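Local coordinates for protein predicted acetamidase/formamidase (Thermoanaerobacter tengcongensis, PDB 3TKK) that probably hydrolyses carbon-nitrogen bonds other than peptide bonds in linear amides, and binds zinc and calcium ions, at residues M248-L251 against F252-H255; I24-K27 against S28-L32; V120-N123 against E124-L128; M158-T161 against L162-E165. All coordinates share one frame; numbering follows the deposited sequence.

Contact 1 (M248-L251 against F252-H255). With CA (calcium ion), chain E.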
ATOM      1  N   MET A 248      -8.918  12.535  -4.578  1.00 23.46           N
ATOM      2  CA  MET A 248      -9.988  12.099  -3.735  1.00 24.01           C
ATOM      3  C   MET A 248     -10.585  13.202  -2.845  1.00 25.78           C
ATOM      4  O   MET A 248     -11.836  13.165  -2.604  1.00 26.41           O
ATOM      5  CB  MET A 248      -9.646  10.884  -2.855  1.00 24.19           C
ATOM      6  CG  MET A 248     -10.896  10.245  -2.257  1.00 23.95           C
ATOM      7  SD  MET A 248     -11.858   9.184  -3.326  1.00 24.38           S
ATOM      8  CE  MET A 248     -10.986   7.571  -3.131  1.00 22.27           C
ATOM      9  N   ALA A 249      -9.742  14.121  -2.317  1.00 25.98           N
ATOM     10  CA  ALA A 249     -10.239  15.204  -1.456  1.00 27.57           C
ATOM     11  C   ALA A 249     -11.141  16.173  -2.300  1.00 29.43           C
ATOM     12  O   ALA A 249     -12.177  16.723  -1.848  1.00 33.06           O
ATOM     13  CB  ALA A 249      -9.075  15.991  -0.806  1.00 27.92           C
ATOM     14  N   GLU A 250     -10.708  16.465  -3.510  1.00 29.61           N
ATOM     15  CA  GLU A 250     -11.534  17.262  -4.401  1.00 32.18           C
ATOM     16  C   GLU A 250     -12.897  16.565  -4.754  1.00 29.40           C
ATOM     17  O   GLU A 250     -13.925  17.243  -4.811  1.00 30.55           O
ATOM     18  CB  GLU A 250     -10.697  17.681  -5.641  1.00 33.41           C
ATOM     19  CG  GLU A 250     -11.435  18.470  -6.681  1.00 40.10           C
ATOM     20  CD  GLU A 250     -11.544  19.958  -6.343  1.00 44.95           C
ATOM     21  OE1 GLU A 250     -11.074  20.384  -5.238  1.00 47.14           O
ATOM     22  OE2 GLU A 250     -12.102  20.727  -7.211  1.00 48.92           O
ATOM     23  N   LEU A 251     -12.928  15.250  -5.005  1.00 29.31           N
ATOM     24  CA  LEU A 251     -14.202  14.566  -5.228  1.00 29.22           C
ATOM     25  C   LEU A 251     -15.074  14.825  -4.038  1.00 30.05           C
ATOM     26  O   LEU A 251     -16.240  15.164  -4.185  1.00 30.78           O
ATOM     27  CB  LEU A 251     -14.119  13.059  -5.379  1.00 30.27           C
ATOM     28  CG  LEU A 251     -14.027  12.406  -6.784  1.00 35.11           C
ATOM     29  CD1 LEU A 251     -14.526  13.278  -8.004  1.00 31.86           C
ATOM     30  CD2 LEU A 251     -12.677  11.695  -7.071  1.00 32.08           C
ATOM     31  N   PHE A 252     -14.552  14.638  -2.841  1.00 30.35           N
ATOM     32  CA  PHE A 252     -15.363  14.900  -1.601  1.00 32.18           C
ATOM     33  C   PHE A 252     -15.768  16.353  -1.448  1.00 35.20           C
ATOM     34  O   PHE A 252     -16.910  16.687  -1.072  1.00 37.70           O
ATOM     35  CB  PHE A 252     -14.673  14.377  -0.310  1.00 30.88           C
ATOM     36  CG  PHE A 252     -14.963  12.912  -0.038  1.00 31.05           C
ATOM     37  CD1 PHE A 252     -14.459  11.910  -0.855  1.00 30.19           C
ATOM     38  CD2 PHE A 252     -15.791  12.567   1.002  1.00 33.54           C
ATOM     39  CE1 PHE A 252     -14.815  10.558  -0.642  1.00 27.97           C
ATOM     40  CE2 PHE A 252     -16.113  11.231   1.249  1.00 31.51           C
ATOM     41  CZ  PHE A 252     -15.620  10.246   0.436  1.00 29.15           C
ATOM     42  N   LYS A 253     -14.859  17.255  -1.746  1.00 35.58           N
ATOM     43  CA  LYS A 253     -15.179  18.647  -1.575  1.00 37.12           C
ATOM     44  C   LYS A 253     -16.356  19.033  -2.516  1.00 40.66           C
ATOM     45  O   LYS A 253     -17.317  19.672  -2.146  1.00 39.82           O
ATOM     46  CB  LYS A 253     -13.942  19.456  -1.926  1.00 37.77           C
ATOM     47  CG  LYS A 253     -14.209  20.939  -2.179  1.00 43.19           C
ATOM     48  CD  LYS A 253     -13.007  21.829  -1.945  1.00 46.61           C
ATOM     49  CE  LYS A 253     -13.028  23.025  -2.925  1.00 49.91           C
ATOM     50  NZ  LYS A 253     -12.462  24.218  -2.226  1.00 52.99           N
ATOM     51  N   LYS A 254     -16.275  18.575  -3.738  1.00 40.33           N
ATOM     52  CA  LYS A 254     -17.212  19.023  -4.781  1.00 44.02           C
ATOM     53  C   LYS A 254     -18.545  18.275  -4.788  1.00 44.69           C
ATOM     54  O   LYS A 254     -19.473  18.716  -5.480  1.00 42.53           O
ATOM     55  CB  LYS A 254     -16.557  19.027  -6.163  1.00 44.63           C
ATOM     56  CG  LYS A 254     -15.227  19.854  -6.160  1.00 48.42           C
ATOM     57  CD  LYS A 254     -14.921  20.459  -7.548  1.00 52.51           C
ATOM     58  CE  LYS A 254     -15.290  21.936  -7.644  1.00 54.98           C
ATOM     59  NZ  LYS A 254     -14.612  22.588  -6.479  1.00 55.65           N
ATOM     60  N   HIS A 255     -18.651  17.206  -3.990  1.00 41.73           N
ATOM     61  CA  HIS A 255     -19.820  16.348  -4.061  1.00 42.06           C
ATOM     62  C   HIS A 255     -20.356  16.133  -2.655  1.00 41.88           C
ATOM     63  O   HIS A 255     -21.223  15.291  -2.443  1.00 43.04           O
ATOM     64  CB  HIS A 255     -19.475  14.997  -4.736  1.00 39.70           C
ATOM     65  CG  HIS A 255     -18.952  15.144  -6.134  1.00 40.73           C
ATOM     66  ND1 HIS A 255     -19.778  15.348  -7.222  1.00 45.74           N
ATOM     67  CD2 HIS A 255     -17.687  15.119  -6.628  1.00 40.84           C
ATOM     68  CE1 HIS A 255     -19.040  15.434  -8.327  1.00 45.06           C
ATOM     69  NE2 HIS A 255     -17.769  15.326  -7.993  1.00 39.60           N
TER
HETATM   70 CA    CA E 300     -18.716  21.015  -0.981  1.00  5.75          CA
HETATM   71  O   HOH W   1     -17.714  22.779  -0.715  1.00  2.00           O
HETATM   72  O   HOH W   2     -17.746  20.937   1.010  1.00  5.46           O

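Contact 2 (I24-K27 against S28-L32)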
ATOM      1  N   ILE A  24     -11.757   0.786 -34.355  1.00 24.59           N
ATOM      2  CA  ILE A  24     -13.207   0.481 -34.440  1.00 25.13           C
ATOM      3  C   ILE A  24     -13.925   1.608 -33.643  1.00 24.98           C
ATOM      4  O   ILE A  24     -13.317   2.260 -32.753  1.00 24.28           O
ATOM      5  CB  ILE A  24     -13.510  -0.885 -33.861  1.00 24.96           C
ATOM      6  CG1 ILE A  24     -14.959  -1.278 -34.118  1.00 25.80           C
ATOM      7  CG2 ILE A  24     -13.136  -0.981 -32.312  1.00 23.94           C
ATOM      8  CD1 ILE A  24     -15.274  -2.774 -33.519  1.00 26.18           C
ATOM      9  N   SER A  25     -15.125   1.919 -34.093  1.00 25.79           N
ATOM     10  CA  SER A  25     -16.075   2.799 -33.410  1.00 26.37           C
ATOM     11  C   SER A  25     -17.216   2.006 -32.795  1.00 26.24           C
ATOM     12  O   SER A  25     -17.815   1.158 -33.464  1.00 27.70           O
ATOM     13  CB  SER A  25     -16.719   3.824 -34.406  1.00 28.92           C
ATOM     14  OG  SER A  25     -15.808   4.814 -34.680  1.00 33.33           O
ATOM     15  N   VAL A  26     -17.529   2.316 -31.534  1.00 26.32           N
ATOM     16  CA  VAL A  26     -18.599   1.689 -30.821  1.00 26.25           C
ATOM     17  C   VAL A  26     -19.378   2.850 -30.138  1.00 27.43           C
ATOM     18  O   VAL A  26     -18.943   4.050 -30.190  1.00 26.49           O
ATOM     19  CB  VAL A  26     -18.057   0.696 -29.753  1.00 26.52           C
ATOM     20  CG1 VAL A  26     -17.111  -0.366 -30.386  1.00 25.22           C
ATOM     21  CG2 VAL A  26     -17.303   1.471 -28.613  1.00 24.50           C
ATOM     22  N   LYS A  27     -20.503   2.484 -29.515  1.00 27.28           N
ATOM     23  CA  LYS A  27     -21.327   3.468 -28.799  1.00 28.38           C
ATOM     24  C   LYS A  27     -21.372   3.172 -27.322  1.00 27.85           C
ATOM     25  O   LYS A  27     -21.066   2.021 -26.844  1.00 28.97           O
ATOM     26  CB  LYS A  27     -22.813   3.475 -29.323  1.00 29.38           C
ATOM     27  CG  LYS A  27     -22.964   3.542 -30.845  1.00 32.71           C
ATOM     28  CD  LYS A  27     -24.504   3.385 -31.266  1.00 36.37           C
ATOM     29  CE  LYS A  27     -24.676   3.208 -32.772  1.00 39.66           C
ATOM     30  NZ  LYS A  27     -24.264   4.503 -33.293  1.00 41.06           N
ATOM     31  N   SER A  28     -21.882   4.147 -26.585  1.00 27.95           N
ATOM     32  CA  SER A  28     -21.922   3.997 -25.103  1.00 27.60           C
ATOM     33  C   SER A  28     -22.842   2.832 -24.819  1.00 29.17           C
ATOM     34  O   SER A  28     -23.975   2.772 -25.355  1.00 29.62           O
ATOM     35  CB  SER A  28     -22.522   5.276 -24.469  1.00 30.19           C
ATOM     36  OG  SER A  28     -22.615   5.062 -23.063  1.00 30.91           O
ATOM     37  N   GLY A  29     -22.375   1.893 -24.024  1.00 29.30           N
ATOM     38  CA  GLY A  29     -23.178   0.735 -23.641  1.00 28.54           C
ATOM     39  C   GLY A  29     -22.745  -0.525 -24.365  1.00 28.52           C
ATOM     40  O   GLY A  29     -23.253  -1.631 -24.082  1.00 28.95           O
ATOM     41  N   ASP A  30     -21.885  -0.379 -25.377  1.00 27.53           N
ATOM     42  CA  ASP A  30     -21.557  -1.560 -26.250  1.00 27.55           C
ATOM     43  C   ASP A  30     -20.490  -2.367 -25.480  1.00 27.02           C
ATOM     44  O   ASP A  30     -19.715  -1.776 -24.655  1.00 25.57           O
ATOM     45  CB  ASP A  30     -20.881  -1.125 -27.575  1.00 27.17           C
ATOM     46  CG  ASP A  30     -21.873  -0.697 -28.624  1.00 28.32           C
ATOM     47  OD1 ASP A  30     -23.022  -0.980 -28.485  1.00 29.44           O
ATOM     48  OD2 ASP A  30     -21.457  -0.017 -29.585  1.00 31.48           O
ATOM     49  N   GLU A  31     -20.386  -3.655 -25.813  1.00 26.84           N
ATOM     50  CA  GLU A  31     -19.411  -4.507 -25.203  1.00 28.02           C
ATOM     51  C   GLU A  31     -18.328  -4.831 -26.242  1.00 27.40           C
ATOM     52  O   GLU A  31     -18.647  -4.902 -27.393  1.00 26.56           O
ATOM     53  CB  GLU A  31     -20.100  -5.823 -24.833  1.00 31.91           C
ATOM     54  CG  GLU A  31     -20.734  -5.816 -23.448  1.00 34.24           C
ATOM     55  CD  GLU A  31     -21.206  -7.203 -22.985  1.00 35.78           C
ATOM     56  OE1 GLU A  31     -21.565  -8.094 -23.773  1.00 39.65           O
ATOM     57  OE2 GLU A  31     -21.207  -7.409 -21.799  1.00 36.94           O
ATOM     58  N   LEU A  32     -17.108  -5.112 -25.810  1.00 26.42           N
ATOM     59  CA  LEU A  32     -16.077  -5.689 -26.648  1.00 25.98           C
ATOM     60  C   LEU A  32     -15.336  -6.836 -25.967  1.00 24.85           C
ATOM     61  O   LEU A  32     -14.959  -6.650 -24.830  1.00 23.36           O
ATOM     62  CB  LEU A  32     -14.989  -4.624 -26.933  1.00 23.27           C
ATOM     63  CG  LEU A  32     -15.490  -3.507 -27.829  1.00 28.93           C
ATOM     64  CD1 LEU A  32     -15.734  -2.157 -27.033  1.00 26.48           C
ATOM     65  CD2 LEU A  32     -14.438  -3.268 -28.938  1.00 29.67           C
TER

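Contact 3 (V120-N123 against E124-L128)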
ATOM      1  N   VAL A 120      -0.398 -20.304 -11.606  1.00 25.88           N
ATOM      2  CA  VAL A 120       0.910 -20.159 -12.041  1.00 25.59           C
ATOM      3  C   VAL A 120       1.830 -21.224 -11.431  1.00 26.69           C
ATOM      4  O   VAL A 120       2.016 -21.253 -10.219  1.00 26.65           O
ATOM      5  CB  VAL A 120       1.463 -18.754 -11.668  1.00 24.36           C
ATOM      6  CG1 VAL A 120       2.794 -18.687 -12.198  1.00 24.83           C
ATOM      7  CG2 VAL A 120       0.577 -17.657 -12.323  1.00 23.06           C
ATOM      8  N   ILE A 121       2.369 -22.128 -12.258  1.00 27.82           N
ATOM      9  CA  ILE A 121       3.369 -23.093 -11.794  1.00 29.12           C
ATOM     10  C   ILE A 121       4.730 -22.383 -11.776  1.00 28.20           C
ATOM     11  O   ILE A 121       5.471 -22.412 -12.783  1.00 29.20           O
ATOM     12  CB  ILE A 121       3.543 -24.292 -12.714  1.00 31.52           C
ATOM     13  CG1 ILE A 121       2.279 -25.177 -12.767  1.00 36.63           C
ATOM     14  CG2 ILE A 121       4.633 -25.218 -12.128  1.00 34.92           C
ATOM     15  CD1 ILE A 121       1.149 -24.675 -11.994  1.00 37.90           C
ATOM     16  N   PHE A 122       5.008 -21.711 -10.677  1.00 27.53           N
ATOM     17  CA  PHE A 122       6.230 -20.896 -10.499  1.00 27.21           C
ATOM     18  C   PHE A 122       7.447 -21.820 -10.486  1.00 29.69           C
ATOM     19  O   PHE A 122       8.502 -21.517 -11.092  1.00 31.48           O
ATOM     20  CB  PHE A 122       6.112 -20.085  -9.173  1.00 26.82           C
ATOM     21  CG  PHE A 122       7.287 -19.211  -8.867  1.00 25.42           C
ATOM     22  CD1 PHE A 122       7.445 -18.001  -9.516  1.00 23.73           C
ATOM     23  CD2 PHE A 122       8.310 -19.689  -8.054  1.00 25.50           C
ATOM     24  CE1 PHE A 122       8.553 -17.152  -9.236  1.00 23.25           C
ATOM     25  CE2 PHE A 122       9.407 -18.945  -7.786  1.00 25.07           C
ATOM     26  CZ  PHE A 122       9.537 -17.636  -8.380  1.00 23.93           C
ATOM     27  N   ASN A 123       7.357 -22.943  -9.782  1.00 30.66           N
ATOM     28  CA  ASN A 123       8.416 -23.905  -9.877  1.00 35.57           C
ATOM     29  C   ASN A 123       7.897 -25.182  -9.314  1.00 38.46           C
ATOM     30  O   ASN A 123       6.703 -25.272  -8.954  1.00 35.10           O
ATOM     31  CB  ASN A 123       9.715 -23.504  -9.161  1.00 36.87           C
ATOM     32  CG  ASN A 123       9.520 -23.218  -7.667  1.00 38.27           C
ATOM     33  OD1 ASN A 123       8.701 -23.857  -6.987  1.00 37.58           O
ATOM     34  ND2 ASN A 123      10.300 -22.245  -7.139  1.00 34.61           N
ATOM     35  N   GLU A 124       8.804 -26.153  -9.178  1.00 42.08           N
ATOM     36  CA  GLU A 124       8.388 -27.463  -8.726  1.00 47.69           C
ATOM     37  C   GLU A 124       7.703 -27.329  -7.353  1.00 45.91           C
ATOM     38  O   GLU A 124       6.788 -28.021  -7.086  1.00 45.18           O
ATOM     39  CB  GLU A 124       9.575 -28.477  -8.677  1.00 55.27           C
ATOM     40  CG  GLU A 124      10.773 -27.994  -7.801  1.00 59.59           C
ATOM     41  CD  GLU A 124      11.201 -26.540  -8.104  1.00 60.97           C
ATOM     42  OE1 GLU A 124      11.229 -26.238  -9.341  1.00 62.93           O
ATOM     43  OE2 GLU A 124      11.500 -25.700  -7.137  1.00 59.02           O
ATOM     44  N   LYS A 125       8.117 -26.439  -6.477  1.00 45.17           N
ATOM     45  CA  LYS A 125       7.452 -26.499  -5.175  1.00 48.43           C
ATOM     46  C   LYS A 125       6.207 -25.621  -5.058  1.00 45.70           C
ATOM     47  O   LYS A 125       5.323 -25.895  -4.263  1.00 46.46           O
ATOM     48  CB  LYS A 125       8.425 -26.445  -3.947  1.00 50.79           C
ATOM     49  CG  LYS A 125       9.208 -25.187  -3.769  1.00 51.16           C
ATOM     50  CD  LYS A 125      10.239 -25.297  -2.585  1.00 51.62           C
ATOM     51  CE  LYS A 125       9.606 -25.154  -1.175  1.00 51.09           C
ATOM     52  NZ  LYS A 125       9.155 -26.547  -0.601  1.00 53.35           N
ATOM     53  N   LEU A 126       6.076 -24.623  -5.904  1.00 39.88           N
ATOM     54  CA  LEU A 126       5.148 -23.586  -5.608  1.00 37.31           C
ATOM     55  C   LEU A 126       4.189 -23.347  -6.778  1.00 37.24           C
ATOM     56  O   LEU A 126       4.641 -22.995  -7.878  1.00 36.59           O
ATOM     57  CB  LEU A 126       5.953 -22.300  -5.450  1.00 37.60           C
ATOM     58  CG  LEU A 126       5.757 -21.264  -4.374  1.00 36.52           C
ATOM     59  CD1 LEU A 126       6.062 -21.954  -3.186  1.00 37.41           C
ATOM     60  CD2 LEU A 126       6.763 -20.138  -4.520  1.00 33.07           C
ATOM     61  N   ALA A 127       2.883 -23.437  -6.536  1.00 32.58           N
ATOM     62  CA  ALA A 127       1.919 -23.115  -7.576  1.00 31.54           C
ATOM     63  C   ALA A 127       1.082 -21.987  -7.040  1.00 30.52           C
ATOM     64  O   ALA A 127       0.697 -22.031  -5.883  1.00 34.61           O
ATOM     65  CB  ALA A 127       1.029 -24.355  -7.902  1.00 30.68           C
ATOM     66  N   LEU A 128       0.804 -20.948  -7.829  1.00 28.80           N
ATOM     67  CA  LEU A 128       0.165 -19.773  -7.220  1.00 25.55           C
ATOM     68  C   LEU A 128      -1.110 -19.476  -7.946  1.00 25.58           C
ATOM     69  O   LEU A 128      -1.088 -19.217  -9.189  1.00 24.84           O
ATOM     70  CB  LEU A 128       1.027 -18.498  -7.384  1.00 24.69           C
ATOM     71  CG  LEU A 128       2.440 -18.758  -6.821  1.00 26.65           C
ATOM     72  CD1 LEU A 128       3.318 -17.531  -7.222  1.00 22.74           C
ATOM     73  CD2 LEU A 128       2.414 -18.890  -5.319  1.00 24.94           C
TER

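Contact 4 (M158-T161 against L162-E165). With CA (calcium ion), chain G.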
ATOM      1  N   MET A 158      -0.246   1.548 -15.667  1.00 15.77           N
ATOM      2  CA  MET A 158      -0.481   1.796 -14.262  1.00 16.75           C
ATOM      3  C   MET A 158      -0.244   0.557 -13.346  1.00 16.91           C
ATOM      4  O   MET A 158      -0.227   0.750 -12.146  1.00 15.80           O
ATOM      5  CB  MET A 158      -1.929   2.248 -14.069  1.00 15.67           C
ATOM      6  CG  MET A 158      -2.371   3.437 -14.827  1.00 16.03           C
ATOM      7  SD  MET A 158      -4.066   3.965 -14.444  1.00 18.21           S
ATOM      8  CE  MET A 158      -4.887   2.823 -15.541  1.00 16.28           C
ATOM      9  N   ASP A 159      -0.201  -0.682 -13.913  1.00 18.08           N
ATOM     10  CA  ASP A 159       0.109  -1.950 -13.200  1.00 15.58           C
ATOM     11  C   ASP A 159      -0.542  -1.920 -11.851  1.00 15.38           C
ATOM     12  O   ASP A 159       0.090  -2.118 -10.766  1.00 15.12           O
ATOM     13  CB  ASP A 159       1.600  -2.258 -13.074  1.00 16.11           C
ATOM     14  CG  ASP A 159       2.257  -2.672 -14.435  1.00 17.11           C
ATOM     15  OD1 ASP A 159       1.612  -3.114 -15.417  1.00 19.82           O
ATOM     16  OD2 ASP A 159       3.430  -2.293 -14.619  1.00 20.36           O
ATOM     17  N   THR A 160      -1.867  -1.779 -11.920  1.00 16.50           N
ATOM     18  CA  THR A 160      -2.704  -1.759 -10.738  1.00 15.37           C
ATOM     19  C   THR A 160      -3.528  -3.032 -10.513  1.00 19.35           C
ATOM     20  O   THR A 160      -4.369  -3.363 -11.366  1.00 19.69           O
ATOM     21  CB  THR A 160      -3.588  -0.446 -10.798  1.00 15.63           C
ATOM     22  OG1 THR A 160      -2.708   0.724 -10.687  1.00 19.03           O
ATOM     23  CG2 THR A 160      -4.596  -0.502  -9.648  1.00 15.83           C
ATOM     24  N   THR A 161      -3.358  -3.746  -9.358  1.00 15.80           N
ATOM     25  CA  THR A 161      -3.843  -5.062  -9.193  1.00 18.22           C
ATOM     26  C   THR A 161      -5.355  -4.966  -9.098  1.00 16.90           C
ATOM     27  O   THR A 161      -6.033  -5.919  -9.429  1.00 18.74           O
ATOM     28  CB  THR A 161      -3.358  -5.661  -7.764  1.00 16.41           C
ATOM     29  OG1 THR A 161      -3.499  -4.590  -6.791  1.00 16.32           O
ATOM     30  CG2 THR A 161      -1.731  -6.096  -7.901  1.00 16.14           C
ATOM     31  N   LEU A 162      -5.896  -3.810  -8.701  1.00 16.68           N
ATOM     32  CA  LEU A 162      -7.353  -3.690  -8.634  1.00 17.60           C
ATOM     33  C   LEU A 162      -8.087  -3.888 -10.049  1.00 17.48           C
ATOM     34  O   LEU A 162      -9.289  -3.933 -10.071  1.00 18.12           O
ATOM     35  CB  LEU A 162      -7.732  -2.288  -8.038  1.00 18.93           C
ATOM     36  CG  LEU A 162      -7.170  -1.942  -6.602  1.00 17.60           C
ATOM     37  CD1 LEU A 162      -7.766  -0.547  -6.153  1.00 17.68           C
ATOM     38  CD2 LEU A 162      -7.490  -3.172  -5.694  1.00 20.81           C
ATOM     39  N   ILE A 163      -7.388  -3.590 -11.186  1.00 16.98           N
ATOM     40  CA  ILE A 163      -8.051  -3.657 -12.483  1.00 17.21           C
ATOM     41  C   ILE A 163      -8.175  -5.092 -12.900  1.00 20.38           C
ATOM     42  O   ILE A 163      -7.278  -5.579 -13.557  1.00 22.54           O
ATOM     43  CB  ILE A 163      -7.245  -2.731 -13.506  1.00 18.50           C
ATOM     44  CG1 ILE A 163      -7.212  -1.345 -12.846  1.00 16.55           C
ATOM     45  CG2 ILE A 163      -8.007  -2.740 -14.930  1.00 17.02           C
ATOM     46  CD1 ILE A 163      -6.405  -0.080 -13.768  1.00 16.24           C
ATOM     47  N   ALA A 164      -9.298  -5.713 -12.563  1.00 18.36           N
ATOM     48  CA  ALA A 164      -9.549  -7.188 -12.672  1.00 19.23           C
ATOM     49  C   ALA A 164     -11.019  -7.364 -12.905  1.00 19.98           C
ATOM     50  O   ALA A 164     -11.741  -6.390 -12.860  1.00 20.14           O
ATOM     51  CB  ALA A 164      -9.122  -7.846 -11.264  1.00 19.21           C
ATOM     52  N   GLU A 165     -11.523  -8.607 -13.040  1.00 20.88           N
ATOM     53  CA  GLU A 165     -12.885  -8.782 -13.252  1.00 23.31           C
ATOM     54  C   GLU A 165     -13.622  -8.150 -12.126  1.00 22.28           C
ATOM     55  O   GLU A 165     -13.178  -8.336 -11.006  1.00 22.19           O
ATOM     56  CB  GLU A 165     -13.139 -10.353 -13.244  1.00 23.02           C
ATOM     57  CG  GLU A 165     -12.487 -11.035 -14.440  1.00 22.90           C
ATOM     58  CD  GLU A 165     -12.990 -12.525 -14.518  1.00 24.32           C
ATOM     59  OE1 GLU A 165     -12.828 -13.217 -15.506  1.00 24.71           O
ATOM     60  OE2 GLU A 165     -13.555 -12.959 -13.542  1.00 28.06           O
TER
HETATM   61 CA    CA G 302       3.279  -3.074 -17.058  1.00  6.87          CA
HETATM   62  O   HOH W   3       4.514  -5.156 -16.421  1.00  4.22           O
HETATM   63  O   HOH W   4       4.519  -3.108 -19.218  1.00 13.78           O
HETATM   64  O   HOH W   5       5.607  -2.310 -16.822  1.00 15.59           O

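Contact 1 (M248-L251 against F252-H255)
The last turns of helix 237-255 lead to a calcium site, and Met248 and Phe252 pack side by side one turn apart on the inner face of that helix. Met248 CG lies 4.2 Å from Phe252 CD1. Its sulfur makes a Met-aromatic contact at the ring edge, with Met248 SD 5.5 Å from the centroid of the Phe252 ring. At chi1 -165° Met248 CG stands opposite the backbone N, and the chain then bends at chi2 and chi3, bringing SD beside the ring. This buried face continues outward: Phe267 of helix 260-270 meets the Phe252 ring edge-to-face, and Leu289 touches both residues. Ala249 packs on Leu101 of the second subunit.

The backbone is joined by regular i to i+4 bonds. Phe252 N donates to Met248 O at 3.1 Å, and Lys253 N to Ala249 O at 2.7 Å. On the exposed side, Glu250 and Lys254 form a weak salt bridge, although the position of the carboxylate is less certain. Leu251 and His255 run alongside each other, with Leu251 CD1 3.8 Å from His255 NE2.

Near the helix end, the backbone carbonyl of Lys253 serves as a metal ligand. Thr256 O binds the same ion, and two waters are also ligands. Lys253 O lies 2.3 Å from the calcium.

Contact 2 (I24-K27 against S28-L32)
Val26 overlaps the side chain of Asp30 across a type II beta turn that runs from Lys27 to Asp30. The turn links strand 24-27 to strand 31-36. Val26 CB lies 3.5 Å from Asp30 OD2, so an apolar branch point rests against one carboxylate oxygen.

That same oxygen takes the backbone N-H of Lys27. The bond from Lys27 N to Asp30 OD2 is 2.7 Å long and almost straight, at 173°. The donor comes from above the carboxylate plane. Asp30 CG lies anti to its own carbonyl carbon (chi1 -83°), which turns the carboxylate back over the turn. Asp30 N donates to Lys27 O at 2.9 Å, the bond that closes the turn. Asp30 thus grips Lys27 through both its side chain and its main chain. Its other oxygen, OD1, is bonded to Ser1 OG and Met3 N, which ties the N terminus to this turn. Gly29 has a positive phi (105°), at a position where a side chain would press on the preceding carbonyl.

The lysine side chain leads away from the turn, and its NZ forms a salt bridge with Glu69. Ser28 OG is bonded to Val211 N of strand 203-212.

Beyond the turn, along the two strands, the contact is apolar. Val26 and Leu32 reach toward each other tip to tip, and both also touch Ile66 of strand 62-69. Ile24 adds a looser contact, with Ile24 CG2 4.3 Å from Leu32 CD2. At the meeting of Val26 and Leu32, CG1 of the valine lies 4.0 Å from CD1 of the leucine.

Contact 3 (V120-N123 against E124-L128)
Val120 and Leu128 form the tight end of this beta hairpin. They are an antiparallel hydrogen-bonded pair, with Val120 N to Leu128 O and Leu128 N to Val120 O both at 2.7 Å. On the same side, Phe122 and Leu126 lie alongside each other, with Phe122 CD2 3.9 Å from Leu126 CD2. Phe122 and Asn123 both face Leu126, a classic beta bulge. Leu126 O takes weak bonds from both their N-H groups.

The loop end is looser and more exposed. Asn123 OD1 accepts two weak bonds, from Lys125 N at 2.7 Å and from Leu126 N at 2.9 Å. Chi1 of 57° places Asn123 CG between the backbone N and the backbone carbonyl carbon, with the amide turned over the loop. Its ND2 bonds to Tyr297 OH of the second subunit. With a leucine at Asn123, the N-H of Lys125 would probably lose its side-chain acceptor and the tyrosine its amide mate.

The hairpin joins strands 119-121 and 127-129 at one side of a four-stranded antiparallel sheet. Leu126 packs on Leu266 of helix 260-270 of the second subunit, while Val120 touches loop residues Ala187 and Val199 of its own chain.

Contact 4 (M158-T161 against L162-E165)
Met158 and Ile163 cross at about a right angle, and Met158 CE touches Ile163 CD1 at 3.7 Å. Thr160 sits beside them, with Thr160 CB 4.1 Å from Ile163 CD1. The methyl CG2 of Thr160 lies 4.0 Å from Leu162 CB. A type I beta turn from Thr160 to Ile163 sets these side chains. It is closed by Ile163 N donating to Thr160 O at 3.0 Å, the donor coming from above the carbonyl plane.

Thr160 also holds the preceding backbone. With chi1 at -66°, Thr160 OG1 lies beside its own backbone N and donates to Met158 O at 2.9 Å. This hydroxyl bonds to Ser276 OG as well. A valine here would probably leave Met158 O without this donor and Ser276 without its partner, and the chain round Asp159 might be less firmly held.

Further out, Ile134 and Ile137 of strand 133-138 pack on Ile163, and Ile137 also touches Met158. Thr161 OG1 bonds to Asp191.

Asp159, between the methionine and the threonine, turns away from this packing toward a calcium ion. Asp159 OD1 lies 2.3 Å and Asp159 OD2 2.6 Å from the calcium. Asn157, Asp184 and three waters are also ligands. Asp184 binds the zinc ion too, so Asp159, just before the turn, is a calcium ligand at a two-metal site; the positive ions probably offset the gathered carboxylates.

Overall arrangement
From the N terminus, contact 2 comes first and closes the turn between strands 24-27 and 31-36, joining two of the sheets. Contact 3 closes the hairpin between strands 119-121 and 127-129 and carries that small sheet to the second subunit. Contact 4 follows in the loop between strands 155-157 and 168-172. Its centre lies about 5 Å from the centre of the chain, beside the metal site. Contact 1 is last, within helix 237-255. The four follow in series, and none nests or crosses. Contacts 1 and 3 lie on opposite sides of the chain's centre, their own centres about 44 Å apart. Contacts 1 and 4 each hold a calcium ligand.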